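Local coordinates for glucose import ATP-binding protein GlcV (Sulfolobus solfataricus, PDB 1OXX), which couples ATP hydrolysis to glucose uptake as the ATP-binding subunit of the GlcSTUV ABC transporter, at residues 128-133 with 146-151; 82-87 with 159-164; 310-315 with 325-330; 10-15 with 56-61. The protein carries 1 engineered substitution. One frame throughout, in Å; residues are numbered along the deposited sequence. Where two conformers were deposited one is given.

Contact 1: residues 128-133 with 146-151; sequences LDIHHV and QQRVAL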
loop_
_atom_site.group_PDB
_atom_site.type_symbol
_atom_site.label_atom_id
_atom_site.label_comp_id
_atom_site.label_asym_id
_atom_site.label_seq_id
_atom_site.Cartn_x
_atom_site.Cartn_y
_atom_site.Cartn_z
ATOM N N LEU A 128 -8.524 15.041 18.304
ATOM C CA LEU A 128 -8.773 14.823 16.896
ATOM C C LEU A 128 -9.647 15.917 16.269
ATOM O O LEU A 128 -10.128 15.793 15.139
ATOM C CB LEU A 128 -9.401 13.432 16.689
ATOM C CG LEU A 128 -8.507 12.225 16.985
ATOM C CD1 LEU A 128 -9.248 10.914 16.852
ATOM C CD2 LEU A 128 -7.308 12.237 16.050
ATOM N N ASP A 129 -9.861 16.978 17.037
ATOM C CA ASP A 129 -10.602 18.164 16.610
ATOM C C ASP A 129 -11.988 17.882 16.045
ATOM O O ASP A 129 -12.391 18.435 15.012
ATOM C CB ASP A 129 -9.780 18.983 15.617
ATOM C CG ASP A 129 -10.323 20.389 15.413
ATOM O OD1 ASP A 129 -10.901 20.973 16.361
ATOM O OD2 ASP A 129 -10.192 20.997 14.320
ATOM N N ILE A 130 -12.730 17.037 16.762
ATOM C CA ILE A 130 -14.143 16.784 16.446
ATOM C C ILE A 130 -15.029 16.950 17.665
ATOM O O ILE A 130 -16.181 16.526 17.672
ATOM C CB ILE A 130 -14.379 15.382 15.832
ATOM C CG1 ILE A 130 -13.618 14.314 16.617
ATOM C CG2 ILE A 130 -13.989 15.403 14.361
ATOM C CD1 ILE A 130 -13.967 12.889 16.274
ATOM N N HIS A 131 -14.487 17.589 18.696
ATOM C CA HIS A 131 -15.241 17.805 19.922
ATOM C C HIS A 131 -16.521 18.606 19.656
ATOM O O HIS A 131 -17.554 18.379 20.288
ATOM C CB HIS A 131 -14.344 18.515 20.947
ATOM C CG HIS A 131 -14.958 18.661 22.293
ATOM N ND1 HIS A 131 -15.698 19.764 22.640
ATOM C CD2 HIS A 131 -14.969 17.842 23.371
ATOM C CE1 HIS A 131 -16.122 19.633 23.884
ATOM N NE2 HIS A 131 -15.694 18.472 24.353
ATOM N N HIS A 132 -16.446 19.525 18.700
ATOM C CA HIS A 132 -17.548 20.430 18.405
ATOM C C HIS A 132 -18.664 19.826 17.564
ATOM O O HIS A 132 -19.694 20.466 17.350
ATOM C CB HIS A 132 -17.038 21.697 17.720
ATOM C CG HIS A 132 -16.269 21.443 16.460
ATOM N ND1 HIS A 132 -15.049 20.800 16.449
ATOM C CD2 HIS A 132 -16.530 21.768 15.169
ATOM C CE1 HIS A 132 -14.596 20.735 15.207
ATOM N NE2 HIS A 132 -15.483 21.311 14.411
ATOM N N VAL A 133 -18.474 18.595 17.087
ATOM C CA VAL A 133 -19.536 17.931 16.330
ATOM C C VAL A 133 -19.984 16.609 16.988
ATOM O O VAL A 133 -20.568 15.742 16.341
ATOM C CB VAL A 133 -19.119 17.694 14.865
ATOM C CG1 VAL A 133 -18.953 19.034 14.129
ATOM C CG2 VAL A 133 -17.837 16.918 14.764
ATOM N N GLN A 146 -15.979 12.311 9.509
ATOM C CA GLN A 146 -16.329 10.906 9.673
ATOM C C GLN A 146 -15.056 10.096 9.874
ATOM O O GLN A 146 -15.005 9.195 10.709
ATOM C CB GLN A 146 -17.102 10.378 8.455
ATOM C CG GLN A 146 -18.484 10.994 8.279
ATOM C CD GLN A 146 -19.032 10.776 6.889
ATOM O OE1 GLN A 146 -18.338 10.239 6.023
ATOM N NE2 GLN A 146 -20.270 11.187 6.661
ATOM N N GLN A 147 -14.026 10.436 9.116
ATOM C CA GLN A 147 -12.735 9.781 9.267
ATOM C C GLN A 147 -12.199 9.947 10.676
ATOM O O GLN A 147 -11.708 8.998 11.306
ATOM C CB GLN A 147 -11.743 10.366 8.268
ATOM C CG GLN A 147 -10.472 9.567 8.162
ATOM C CD GLN A 147 -10.592 8.429 7.170
ATOM O OE1 GLN A 147 -11.528 8.398 6.352
ATOM N NE2 GLN A 147 -9.644 7.503 7.218
ATOM N N ARG A 148 -12.280 11.164 11.184
ATOM C CA ARG A 148 -11.802 11.444 12.515
ATOM C C ARG A 148 -12.639 10.752 13.600
ATOM O O ARG A 148 -12.074 10.296 14.600
ATOM C CB ARG A 148 -11.674 12.946 12.733
ATOM C CG ARG A 148 -10.571 13.550 11.897
ATOM C CD ARG A 148 -10.561 15.044 11.897
ATOM N NE ARG A 148 -9.442 15.527 11.098
ATOM C CZ ARG A 148 -8.372 16.104 11.603
ATOM N NH1 ARG A 148 -8.268 16.297 12.908
ATOM N NH2 ARG A 148 -7.396 16.493 10.792
ATOM N N VAL A 149 -13.955 10.643 13.419
ATOM C CA VAL A 149 -14.762 9.913 14.387
ATOM C C VAL A 149 -14.386 8.435 14.379
ATOM O O VAL A 149 -14.284 7.813 15.425
ATOM C CB VAL A 149 -16.253 10.086 14.093
ATOM C CG1 VAL A 149 -17.088 9.192 14.982
ATOM C CG2 VAL A 149 -16.613 11.533 14.277
ATOM N N ALA A 150 -14.151 7.875 13.195
ATOM C CA ALA A 150 -13.750 6.477 13.084
ATOM C C ALA A 150 -12.394 6.246 13.762
ATOM O O ALA A 150 -12.185 5.224 14.436
ATOM C CB ALA A 150 -13.695 6.046 11.619
ATOM N N LEU A 151 -11.465 7.185 13.589
ATOM C CA LEU A 151 -10.180 7.071 14.251
ATOM C C LEU A 151 -10.340 7.217 15.770
ATOM O O LEU A 151 -9.734 6.475 16.522
ATOM C CB LEU A 151 -9.229 8.119 13.711
ATOM C CG LEU A 151 -7.773 8.048 14.119
ATOM C CD1 LEU A 151 -7.173 6.693 13.820
ATOM C CD2 LEU A 151 -7.023 9.164 13.409
#

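Contact 2: residues 82-87 with 159-164; sequences RKIGMV and PSLLLL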
loop_
_atom_site.group_PDB
_atom_site.type_symbol
_atom_site.label_atom_id
_atom_site.label_comp_id
_atom_site.label_asym_id
_atom_site.label_seq_id
_atom_site.Cartn_x
_atom_site.Cartn_y
_atom_site.Cartn_z
ATOM N N ARG A 82 -6.941 -7.898 22.770
ATOM C CA ARG A 82 -5.647 -7.700 22.107
ATOM C C ARG A 82 -5.059 -6.271 22.040
ATOM O O ARG A 82 -3.995 -6.047 21.453
ATOM C CB ARG A 82 -5.755 -8.206 20.684
ATOM C CG ARG A 82 -5.850 -9.701 20.559
ATOM C CD ARG A 82 -5.755 -10.127 19.134
ATOM N NE ARG A 82 -6.035 -11.547 18.966
ATOM C CZ ARG A 82 -5.816 -12.213 17.841
ATOM N NH1 ARG A 82 -5.291 -11.615 16.770
ATOM N NH2 ARG A 82 -6.125 -13.495 17.791
ATOM N N LYS A 83 -5.746 -5.319 22.635
ATOM C CA LYS A 83 -5.332 -3.917 22.639
ATOM C C LYS A 83 -5.131 -3.355 21.232
ATOM O O LYS A 83 -4.116 -2.735 20.927
ATOM C CB LYS A 83 -4.116 -3.673 23.532
ATOM C CG LYS A 83 -4.370 -4.043 24.998
ATOM C CD LYS A 83 -3.594 -3.159 25.960
ATOM C CE LYS A 83 -4.401 -1.926 26.343
ATOM N NZ LYS A 83 -3.981 -1.368 27.657
ATOM N N ILE A 84 -6.140 -3.574 20.409
ATOM C CA ILE A 84 -6.151 -3.161 19.015
ATOM C C ILE A 84 -7.186 -2.083 18.749
ATOM O O ILE A 84 -8.252 -2.058 19.390
ATOM C CB ILE A 84 -6.447 -4.343 18.106
ATOM C CG1 ILE A 84 -5.374 -5.406 18.269
ATOM C CG2 ILE A 84 -6.489 -3.909 16.656
ATOM C CD1 ILE A 84 -5.649 -6.666 17.474
ATOM N N GLY A 85 -6.835 -1.173 17.868
ATOM C CA GLY A 85 -7.756 -0.193 17.325
ATOM C C GLY A 85 -7.850 -0.458 15.836
ATOM O O GLY A 85 -6.822 -0.631 15.178
ATOM N N MET A 86 -9.068 -0.509 15.314
ATOM C CA MET A 86 -9.292 -0.840 13.912
ATOM C C MET A 86 -9.932 0.311 13.142
ATOM O O MET A 86 -10.954 0.846 13.574
ATOM C CB MET A 86 -10.205 -2.064 13.808
ATOM C CG MET A 86 -9.578 -3.355 14.303
ATOM S SD MET A 86 -10.753 -4.720 14.428
ATOM C CE MET A 86 -11.684 -4.211 15.863
ATOM N N VAL A 87 -9.343 0.661 12.004
ATOM C CA VAL A 87 -9.913 1.633 11.073
ATOM C C VAL A 87 -10.006 0.861 9.780
ATOM O O VAL A 87 -9.011 0.731 9.067
ATOM C CB VAL A 87 -9.033 2.840 10.853
ATOM C CG1 VAL A 87 -9.681 3.759 9.839
ATOM C CG2 VAL A 87 -8.799 3.563 12.170
ATOM N N PRO A 159 -5.141 1.673 22.588
ATOM C CA PRO A 159 -4.553 0.466 22.027
ATOM C C PRO A 159 -3.037 0.501 21.943
ATOM O O PRO A 159 -2.414 1.556 22.055
ATOM C CB PRO A 159 -5.099 0.458 20.607
ATOM C CG PRO A 159 -5.456 1.826 20.287
ATOM C CD PRO A 159 -5.659 2.579 21.559
ATOM N N SER A 160 -2.461 -0.673 21.739
ATOM C CA SER A 160 -1.034 -0.840 21.501
ATOM C C SER A 160 -0.739 -1.020 20.019
ATOM O O SER A 160 0.384 -0.829 19.600
ATOM C CB SER A 160 -0.529 -2.078 22.237
ATOM O OG SER A 160 -0.574 -1.899 23.648
ATOM N N LEU A 161 -1.767 -1.360 19.249
ATOM C CA LEU A 161 -1.662 -1.666 17.833
ATOM C C LEU A 161 -2.816 -1.007 17.096
ATOM O O LEU A 161 -3.973 -1.142 17.487
ATOM C CB LEU A 161 -1.732 -3.176 17.643
ATOM C CG LEU A 161 -1.801 -3.724 16.221
ATOM C CD1 LEU A 161 -0.550 -3.319 15.420
ATOM C CD2 LEU A 161 -1.977 -5.248 16.248
ATOM N N LEU A 162 -2.491 -0.272 16.046
ATOM C CA LEU A 162 -3.494 0.354 15.206
ATOM C C LEU A 162 -3.465 -0.361 13.858
ATOM O O LEU A 162 -2.426 -0.424 13.223
ATOM C CB LEU A 162 -3.184 1.830 15.017
ATOM C CG LEU A 162 -4.195 2.635 14.190
ATOM C CD1 LEU A 162 -5.589 2.585 14.818
ATOM C CD2 LEU A 162 -3.708 4.086 14.046
ATOM N N LEU A 163 -4.612 -0.881 13.448
ATOM C CA LEU A 163 -4.756 -1.648 12.212
ATOM C C LEU A 163 -5.607 -0.848 11.230
ATOM O O LEU A 163 -6.724 -0.473 11.552
ATOM C CB LEU A 163 -5.455 -2.969 12.484
ATOM C CG LEU A 163 -4.819 -3.897 13.503
ATOM C CD1 LEU A 163 -5.623 -5.200 13.718
ATOM C CD2 LEU A 163 -3.409 -4.249 13.047
ATOM N N LEU A 164 -5.081 -0.635 10.033
ATOM C CA LEU A 164 -5.740 0.152 8.996
ATOM C C LEU A 164 -5.874 -0.698 7.738
ATOM O O LEU A 164 -4.897 -1.220 7.222
ATOM C CB LEU A 164 -4.920 1.391 8.672
ATOM C CG LEU A 164 -4.550 2.318 9.830
ATOM C CD1 LEU A 164 -3.575 3.395 9.348
ATOM C CD2 LEU A 164 -5.777 2.941 10.478
#

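Contact 3: residues 310-315 with 325-330; sequences LFRITI and FTYSDH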
loop_
_atom_site.group_PDB
_atom_site.type_symbol
_atom_site.label_atom_id
_atom_site.label_comp_id
_atom_site.label_asym_id
_atom_site.label_seq_id
_atom_site.Cartn_x
_atom_site.Cartn_y
_atom_site.Cartn_z
ATOM N N LEU A 310 -0.296 17.284 -16.840
ATOM C CA LEU A 310 0.796 16.779 -17.652
ATOM C C LEU A 310 0.297 15.906 -18.794
ATOM O O LEU A 310 -0.794 15.318 -18.743
ATOM C CB LEU A 310 1.790 15.960 -16.805
ATOM C CG LEU A 310 2.538 16.696 -15.685
ATOM C CD1 LEU A 310 3.524 15.775 -14.979
ATOM C CD2 LEU A 310 3.256 17.913 -16.246
ATOM N N PHE A 311 1.128 15.821 -19.814
ATOM C CA PHE A 311 0.854 14.956 -20.945
ATOM C C PHE A 311 1.484 13.587 -20.747
ATOM O O PHE A 311 2.691 13.462 -20.525
ATOM C CB PHE A 311 1.357 15.581 -22.226
ATOM C CG PHE A 311 0.665 16.852 -22.565
ATOM C CD1 PHE A 311 1.221 18.074 -22.238
ATOM C CD2 PHE A 311 -0.585 16.822 -23.155
ATOM C CE1 PHE A 311 0.543 19.245 -22.522
ATOM C CE2 PHE A 311 -1.258 17.985 -23.456
ATOM C CZ PHE A 311 -0.691 19.201 -23.131
ATOM N N ARG A 312 0.650 12.565 -20.839
ATOM C CA ARG A 312 1.099 11.185 -20.758
ATOM C C ARG A 312 1.313 10.724 -22.183
ATOM O O ARG A 312 0.352 10.512 -22.937
ATOM C CB ARG A 312 0.054 10.327 -20.054
ATOM C CG ARG A 312 0.460 8.893 -19.721
ATOM C CD ARG A 312 -0.715 8.149 -19.098
ATOM N NE ARG A 312 -0.444 6.830 -18.540
ATOM C CZ ARG A 312 -0.408 5.716 -19.241
ATOM N NH1 ARG A 312 -0.586 5.751 -20.553
ATOM N NH2 ARG A 312 -0.188 4.564 -18.626
ATOM N N ILE A 313 2.577 10.624 -22.570
ATOM C CA ILE A 313 2.940 10.285 -23.924
ATOM C C ILE A 313 3.311 8.819 -24.000
ATOM O O ILE A 313 4.235 8.373 -23.313
ATOM C CB ILE A 313 4.138 11.147 -24.411
ATOM C CG1 ILE A 313 3.855 12.631 -24.222
ATOM C CG2 ILE A 313 4.467 10.817 -25.844
ATOM C CD1 ILE A 313 5.019 13.502 -24.546
ATOM N N THR A 314 2.610 8.067 -24.835
ATOM C CA THR A 314 2.895 6.663 -25.044
ATOM C C THR A 314 3.557 6.498 -26.399
ATOM O O THR A 314 3.039 6.999 -27.410
ATOM C CB THR A 314 1.605 5.838 -25.030
ATOM O OG1 THR A 314 1.008 5.880 -23.724
ATOM C CG2 THR A 314 1.929 4.375 -25.292
ATOM N N ILE A 315 4.705 5.832 -26.412
ATOM C CA ILE A 315 5.405 5.535 -27.642
ATOM C C ILE A 315 5.492 4.039 -27.797
ATOM O O ILE A 315 5.224 3.297 -26.855
ATOM C CB ILE A 315 6.838 6.117 -27.623
ATOM C CG1 ILE A 315 7.694 5.434 -26.567
ATOM C CG2 ILE A 315 6.815 7.602 -27.373
ATOM C CD1 ILE A 315 8.608 4.392 -27.106
ATOM N N PHE A 325 5.316 4.605 -21.723
ATOM C CA PHE A 325 4.748 5.916 -21.451
ATOM C C PHE A 325 5.608 6.701 -20.484
ATOM O O PHE A 325 6.368 6.147 -19.661
ATOM C CB PHE A 325 3.294 5.855 -20.955
ATOM C CG PHE A 325 3.125 5.237 -19.600
ATOM C CD1 PHE A 325 3.156 6.010 -18.459
ATOM C CD2 PHE A 325 2.950 3.874 -19.475
ATOM C CE1 PHE A 325 3.016 5.417 -17.206
ATOM C CE2 PHE A 325 2.814 3.286 -18.234
ATOM C CZ PHE A 325 2.840 4.066 -17.103
ATOM N N THR A 326 5.501 8.012 -20.610
ATOM C CA THR A 326 6.198 8.933 -19.748
ATOM C C THR A 326 5.359 10.210 -19.659
ATOM O O THR A 326 4.398 10.382 -20.415
ATOM C CB THR A 326 7.601 9.227 -20.297
ATOM O OG1 THR A 326 8.342 9.967 -19.323
ATOM C CG2 THR A 326 7.535 10.145 -21.494
ATOM N N TYR A 327 5.692 11.096 -18.728
ATOM C CA TYR A 327 4.927 12.325 -18.520
ATOM C C TYR A 327 5.744 13.541 -18.906
ATOM O O TYR A 327 6.936 13.616 -18.636
ATOM C CB TYR A 327 4.456 12.463 -17.072
ATOM C CG TYR A 327 3.563 11.362 -16.627
ATOM C CD1 TYR A 327 4.063 10.279 -15.909
ATOM C CD2 TYR A 327 2.209 11.382 -16.931
ATOM C CE1 TYR A 327 3.241 9.264 -15.523
ATOM C CE2 TYR A 327 1.371 10.348 -16.560
ATOM C CZ TYR A 327 1.896 9.292 -15.844
ATOM O OH TYR A 327 1.069 8.264 -15.450
ATOM N N SER A 328 5.085 14.520 -19.515
ATOM C CA SER A 328 5.789 15.704 -19.987
ATOM C C SER A 328 4.995 16.997 -19.878
ATOM O O SER A 328 3.758 16.987 -19.846
ATOM C CB SER A 328 6.186 15.520 -21.440
ATOM O OG SER A 328 6.909 16.644 -21.910
ATOM N N ASP A 329 5.739 18.104 -19.836
ATOM C CA ASP A 329 5.175 19.445 -19.811
ATOM C C ASP A 329 4.547 19.792 -21.147
ATOM O O ASP A 329 3.562 20.506 -21.181
ATOM C CB ASP A 329 6.270 20.496 -19.576
ATOM C CG ASP A 329 6.788 20.519 -18.158
ATOM O OD1 ASP A 329 5.996 20.288 -17.215
ATOM O OD2 ASP A 329 7.982 20.795 -17.907
ATOM N N HIS A 330 5.163 19.339 -22.233
ATOM C CA HIS A 330 4.684 19.650 -23.584
ATOM C C HIS A 330 4.390 18.368 -24.340
ATOM O O HIS A 330 5.030 17.325 -24.121
ATOM C CB HIS A 330 5.736 20.437 -24.399
ATOM C CG HIS A 330 5.860 21.891 -24.047
ATOM N ND1 HIS A 330 6.673 22.342 -23.028
ATOM C CD2 HIS A 330 5.314 22.998 -24.606
ATOM C CE1 HIS A 330 6.609 23.662 -22.963
ATOM N NE2 HIS A 330 5.796 24.086 -23.914
#

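Contact 4: residues 10-15 with 56-61; sequences SKVFKK and VPSTGE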
loop_
_atom_site.group_PDB
_atom_site.type_symbol
_atom_site.label_atom_id
_atom_site.label_comp_id
_atom_site.label_asym_id
_atom_site.label_seq_id
_atom_site.Cartn_x
_atom_site.Cartn_y
_atom_site.Cartn_z
ATOM N N SER A 10 -0.732 -19.761 7.592
ATOM C CA SER A 10 -1.456 -20.077 6.376
ATOM C C SER A 10 -2.948 -19.974 6.655
ATOM O O SER A 10 -3.393 -20.110 7.792
ATOM C CB SER A 10 -1.117 -21.484 5.916
ATOM O OG SER A 10 0.242 -21.584 5.544
ATOM N N LYS A 11 -3.720 -19.713 5.610
ATOM C CA LYS A 11 -5.164 -19.607 5.729
ATOM C C LYS A 11 -5.764 -20.157 4.439
ATOM O O LYS A 11 -5.412 -19.714 3.343
ATOM C CB LYS A 11 -5.618 -18.159 5.934
ATOM C CG LYS A 11 -7.116 -18.020 6.095
ATOM C CD LYS A 11 -7.620 -18.765 7.306
ATOM C CE LYS A 11 -9.114 -18.612 7.467
ATOM N NZ LYS A 11 -9.575 -19.342 8.670
ATOM N N VAL A 12 -6.637 -21.149 4.585
ATOM C CA VAL A 12 -7.326 -21.732 3.455
ATOM C C VAL A 12 -8.824 -21.534 3.594
ATOM O O VAL A 12 -9.350 -21.350 4.701
ATOM C CB VAL A 12 -7.026 -23.240 3.306
ATOM C CG1 VAL A 12 -5.538 -23.486 3.284
ATOM C CG2 VAL A 12 -7.698 -24.035 4.403
ATOM N N PHE A 13 -9.493 -21.525 2.451
ATOM C CA PHE A 13 -10.943 -21.487 2.377
ATOM C C PHE A 13 -11.383 -22.623 1.452
ATOM O O PHE A 13 -10.545 -23.291 0.837
ATOM C CB PHE A 13 -11.421 -20.142 1.831
ATOM C CG PHE A 13 -11.138 -18.981 2.743
ATOM C CD1 PHE A 13 -10.152 -18.063 2.430
ATOM C CD2 PHE A 13 -11.852 -18.813 3.914
ATOM C CE1 PHE A 13 -9.886 -16.987 3.270
ATOM C CE2 PHE A 13 -11.588 -17.743 4.755
ATOM C CZ PHE A 13 -10.611 -16.831 4.430
ATOM N N LYS A 14 -12.694 -22.834 1.346
ATOM C CA LYS A 14 -13.253 -23.853 0.468
ATOM C C LYS A 14 -12.606 -25.218 0.731
ATOM O O LYS A 14 -12.271 -25.973 -0.177
ATOM C CB LYS A 14 -13.108 -23.430 -0.993
ATOM C CG LYS A 14 -13.926 -22.178 -1.344
ATOM C CD LYS A 14 -13.485 -21.578 -2.664
ATOM C CE LYS A 14 -14.412 -20.461 -3.107
ATOM N NZ LYS A 14 -15.744 -20.993 -3.476
ATOM N N LYS A 15 -12.460 -25.529 2.010
ATOM C CA LYS A 15 -11.928 -26.809 2.491
ATOM C C LYS A 15 -10.517 -27.138 2.001
ATOM O O LYS A 15 -10.117 -28.305 1.961
ATOM C CB LYS A 15 -12.900 -27.950 2.170
ATOM C CG LYS A 15 -14.294 -27.731 2.749
ATOM C CD LYS A 15 -15.178 -28.957 2.610
ATOM C CE LYS A 15 -14.780 -30.034 3.616
ATOM N NZ LYS A 15 -15.819 -31.088 3.785
ATOM N N VAL A 56 -8.661 -16.633 12.148
ATOM C CA VAL A 56 -7.505 -17.336 12.683
ATOM C C VAL A 56 -6.718 -18.041 11.595
ATOM O O VAL A 56 -7.272 -18.369 10.547
ATOM C CB VAL A 56 -7.926 -18.394 13.721
ATOM C CG1 VAL A 56 -8.562 -17.722 14.935
ATOM C CG2 VAL A 56 -8.872 -19.399 13.113
ATOM N N PRO A 57 -5.431 -18.264 11.830
ATOM C CA PRO A 57 -4.639 -19.056 10.889
ATOM C C PRO A 57 -5.213 -20.461 10.808
ATOM O O PRO A 57 -5.680 -21.009 11.818
ATOM C CB PRO A 57 -3.251 -19.113 11.530
ATOM C CG PRO A 57 -3.229 -17.995 12.528
ATOM C CD PRO A 57 -4.634 -17.808 12.977
ATOM N N SER A 58 -5.220 -21.034 9.611
ATOM C CA SER A 58 -5.583 -22.453 9.445
ATOM C C SER A 58 -4.462 -23.292 10.053
ATOM O O SER A 58 -4.714 -24.250 10.798
ATOM C CB SER A 58 -5.800 -22.789 7.965
ATOM O OG SER A 58 -6.871 -22.037 7.414
ATOM N N THR A 59 -3.230 -22.927 9.721
ATOM C CA THR A 59 -2.047 -23.506 10.320
ATOM C C THR A 59 -1.098 -22.372 10.646
ATOM O O THR A 59 -1.177 -21.280 10.054
ATOM C CB THR A 59 -1.390 -24.539 9.409
ATOM O OG1 THR A 59 -1.117 -23.954 8.140
ATOM C CG2 THR A 59 -2.351 -25.665 9.119
ATOM N N GLY A 60 -0.226 -22.608 11.618
ATOM C CA GLY A 60 0.706 -21.590 12.067
ATOM C C GLY A 60 0.251 -20.874 13.329
ATOM O O GLY A 60 -0.844 -21.102 13.846
ATOM N N GLU A 61 1.083 -19.948 13.785
ATOM C CA GLU A 61 0.876 -19.287 15.063
ATOM C C GLU A 61 1.072 -17.776 14.993
ATOM O O GLU A 61 1.863 -17.285 14.192
ATOM C CB GLU A 61 1.860 -19.874 16.077
ATOM C CG GLU A 61 1.732 -21.390 16.241
ATOM C CD GLU A 61 2.529 -22.189 15.216
ATOM O OE1 GLU A 61 3.681 -21.808 14.910
ATOM O OE2 GLU A 61 2.009 -23.214 14.727
HETATM O O HOH W 1 1.243 -22.855 7.846
#

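Contact 1: residues 128-133 with 146-151
Arg148 of helix 143-155 stretches across to the loop following helix 114-127 and donates from NH1 to the carbonyl oxygen of Leu128, the only hydrogen bond between 128-133 and 146-151. Arg148 NH1 and Leu128 O are 2.9 Å apart, with an N-H...O angle of 161°. The oxygen lies at the edge of the guanidinium, in its plane, whereas the donor stands well above the plane of the carbonyl. The arginine chain is extended from CG to NE, and on the way its CD comes within 3.4 Å of Leu128 O. This carbonyl comes just after helix 114-127, which closes in a Schellman motif with Asp129, at positive phi, as the C-prime residue; the arginine thus supplies a donor where the helix has stopped. Asp129 OD2 remains 5.3 Å from Arg148 NH1, too far for a salt bridge, though the opposite charges may attract weakly.

The apolar contacts lie beside this bond. Ile130 CD1 rests on Val149 CG2 at 3.6 Å, the two side chains at about a right angle, and Ile130 CG2 meets Arg148 CB at 3.7 Å. Leu128 CD2 meets Leu151 CD2 at 4.1 Å, again at about a right angle. Leu128 CD1 touches the backbone at Arg148 O.

All this belongs to the helical part of the ABC-ATPase domain, where helix 143-155 begins within the LSGAQ signature motif. Leu182 of helix 176-190 packs on Leu128, Arg148 and Leu151, and Ile103 of helix 99-104 covers Ile130 and Val149.

Contact 2: residues 82-87 with 159-164
Lys83 O receives two backbone donors from the facing segment, Ser160 N at 2.8 Å and Leu161 N at 3.2 Å, and so fixes the start of a parallel strand pair. From there the ladder alternates in the regular parallel fashion. Gly85 N donates to Leu161 O, Gly85 O accepts from Leu163 N at 2.8 Å with an N-H...O angle of 173°, and Val87 N donates to Leu163 O. Contacts from CA-H to oxygen, such as Ile84 CA to Leu161 O at 3.3 Å, fill in between these bonds.

Side chains alternate between the two faces. On one, Ile84 lies alongside Leu161, its CG1 4.0 Å from Leu161 CD2. Its CG2, placed anti to the backbone N, presses on Leu163 CD1 at 3.3 Å, a tight carbon contact. An alanine at Ile84 would probably open a gap against the CD2 of Leu161 and the CD1 of Leu163, leaving the latter freer to turn. On the other face, the ring of Pro159 lies against the backbone of Gly85, with CB 3.6 Å from Gly85 N, and Leu162 CD1 approaches Gly85 O.

Strand 84-88 is the outermost on this side of the sheet in the nucleotide-binding core, and leads to Gln89, inferred to bind ATP, as is Glu166 just beyond strand 161-165. Helix 41-52 covers Met86, Leu161 and Leu163, and strand 193-198 flanks 161-165 on its far side.

Contact 3: residues 310-315 with 325-330
The guanidinium of Arg312 lies flat on the ring of Phe325, the planes only 17° apart. Arg312 CZ is 3.7 Å from the ring centroid and close to its normal, a cation-pi stack, and NH2 hangs over the centre of the ring. Arg312 CG is anti to the backbone N, and the chain is extended from there to NE. Phe325 CG takes the crowded position between backbone N and carbonyl carbon (chi1 67°).

Tyr327 stands on the same face of the sheet, but its ring is steeply inclined to the guanidinium at 76°. It meets the aliphatic stem of the arginine, with Tyr327 CE2 3.6 Å from Arg312 CG. Its OH lies at the guanidinium edge, near the plane, and is hydrogen-bonded to Glu243.

The backbone beneath is the antiparallel hairpin of strands 310-317 and 324-328, part of a C-terminal domain whose sequence family is grouped with the OB folds. Phe311 with Ser328 and Ile313 with Thr326 are its hydrogen-bonded pairs; Ile313 N to Thr326 O measures 2.8 Å. Phe325 is paired with Thr314, two residues along from Arg312 and on the same face, so the stack is diagonal across the two strands.

On the reverse face Phe311 turns its ring edge to backbone oxygens, CE1 lying 3.5 Å from Asp329 O, and its ring also meets that of Tyr306. Ile313 CD1 packs at 3.9 Å on Ser328 CB, while Leu283 of strand 281-284 touches both Ile313 and Thr326. At the start of strand 310-317, Leu310 CD1 reaches Tyr327 CB at 4.0 Å, the two side chains at about a right angle.

Contact 4: residues 10-15 with 56-61
Ser10 faces both Ser58 and Thr59 in a classic beta bulge, where strand 4-13 meets the loop before strand 61-64 in the antiparallel beta part of the ABC-ATPase domain. Ser10 N donates to Thr59 O at 2.9 Å, almost straight at 176°. Its carbonyl serves both residues of the bulge: Ser58 N is 2.7 Å from Ser10 O, whereas the bond from Thr59 N is weak. Beyond the bulge, a side chain takes over from the backbone. Ser58 OG, anti to its own carbonyl carbon (chi1 -62°), accepts from Val12 N at 3.0 Å.

The Lys11 chain, bent at chi2, carries NZ to Val56 O, to which it donates at 3.1 Å, lying in the plane of that carbonyl; NZ also forms a salt bridge with Asp55. Lys11 CD passes 3.4 Å from Ser58 OG, and helix 41-52 touches the same chain through Thr46, inferred to bind ATP, and Ile50. An alanine at Lys11 would probably leave Val56 O without this donor and the carboxylate of Asp55 without this positive partner.

The two hydroxyls on the face shared by Ser10 and Thr59 do not bond directly. Ser10 OG is hydrogen-bonded to Asn23 N, and one water links the pair, 2.8 Å from Ser10 OG and 2.6 Å from Thr59 OG1.

In the fold
From the N terminus, contact 4 closes first, bringing the loop beyond helix 41-52 back to strand 4-13 within the antiparallel beta part of the ATPase domain. The chain, which has already contributed strand 33-37 to the mixed core sheet, returns to it at 82-87, makes its helical excursion, and comes back at 159-164, so that contact 2 closes a long loop. Contact 1 lies wholly within that excursion and joins the loop after helix 114-127 to helix 143-155; Leu151 CD1 touches Val87 CG2 at 3.9 Å, one point at which the helical part meets the sheet. Contact 3 closes last, a short hairpin in the C-terminal domain, its centre about 42 Å from that of contact 2. No two contacts cross.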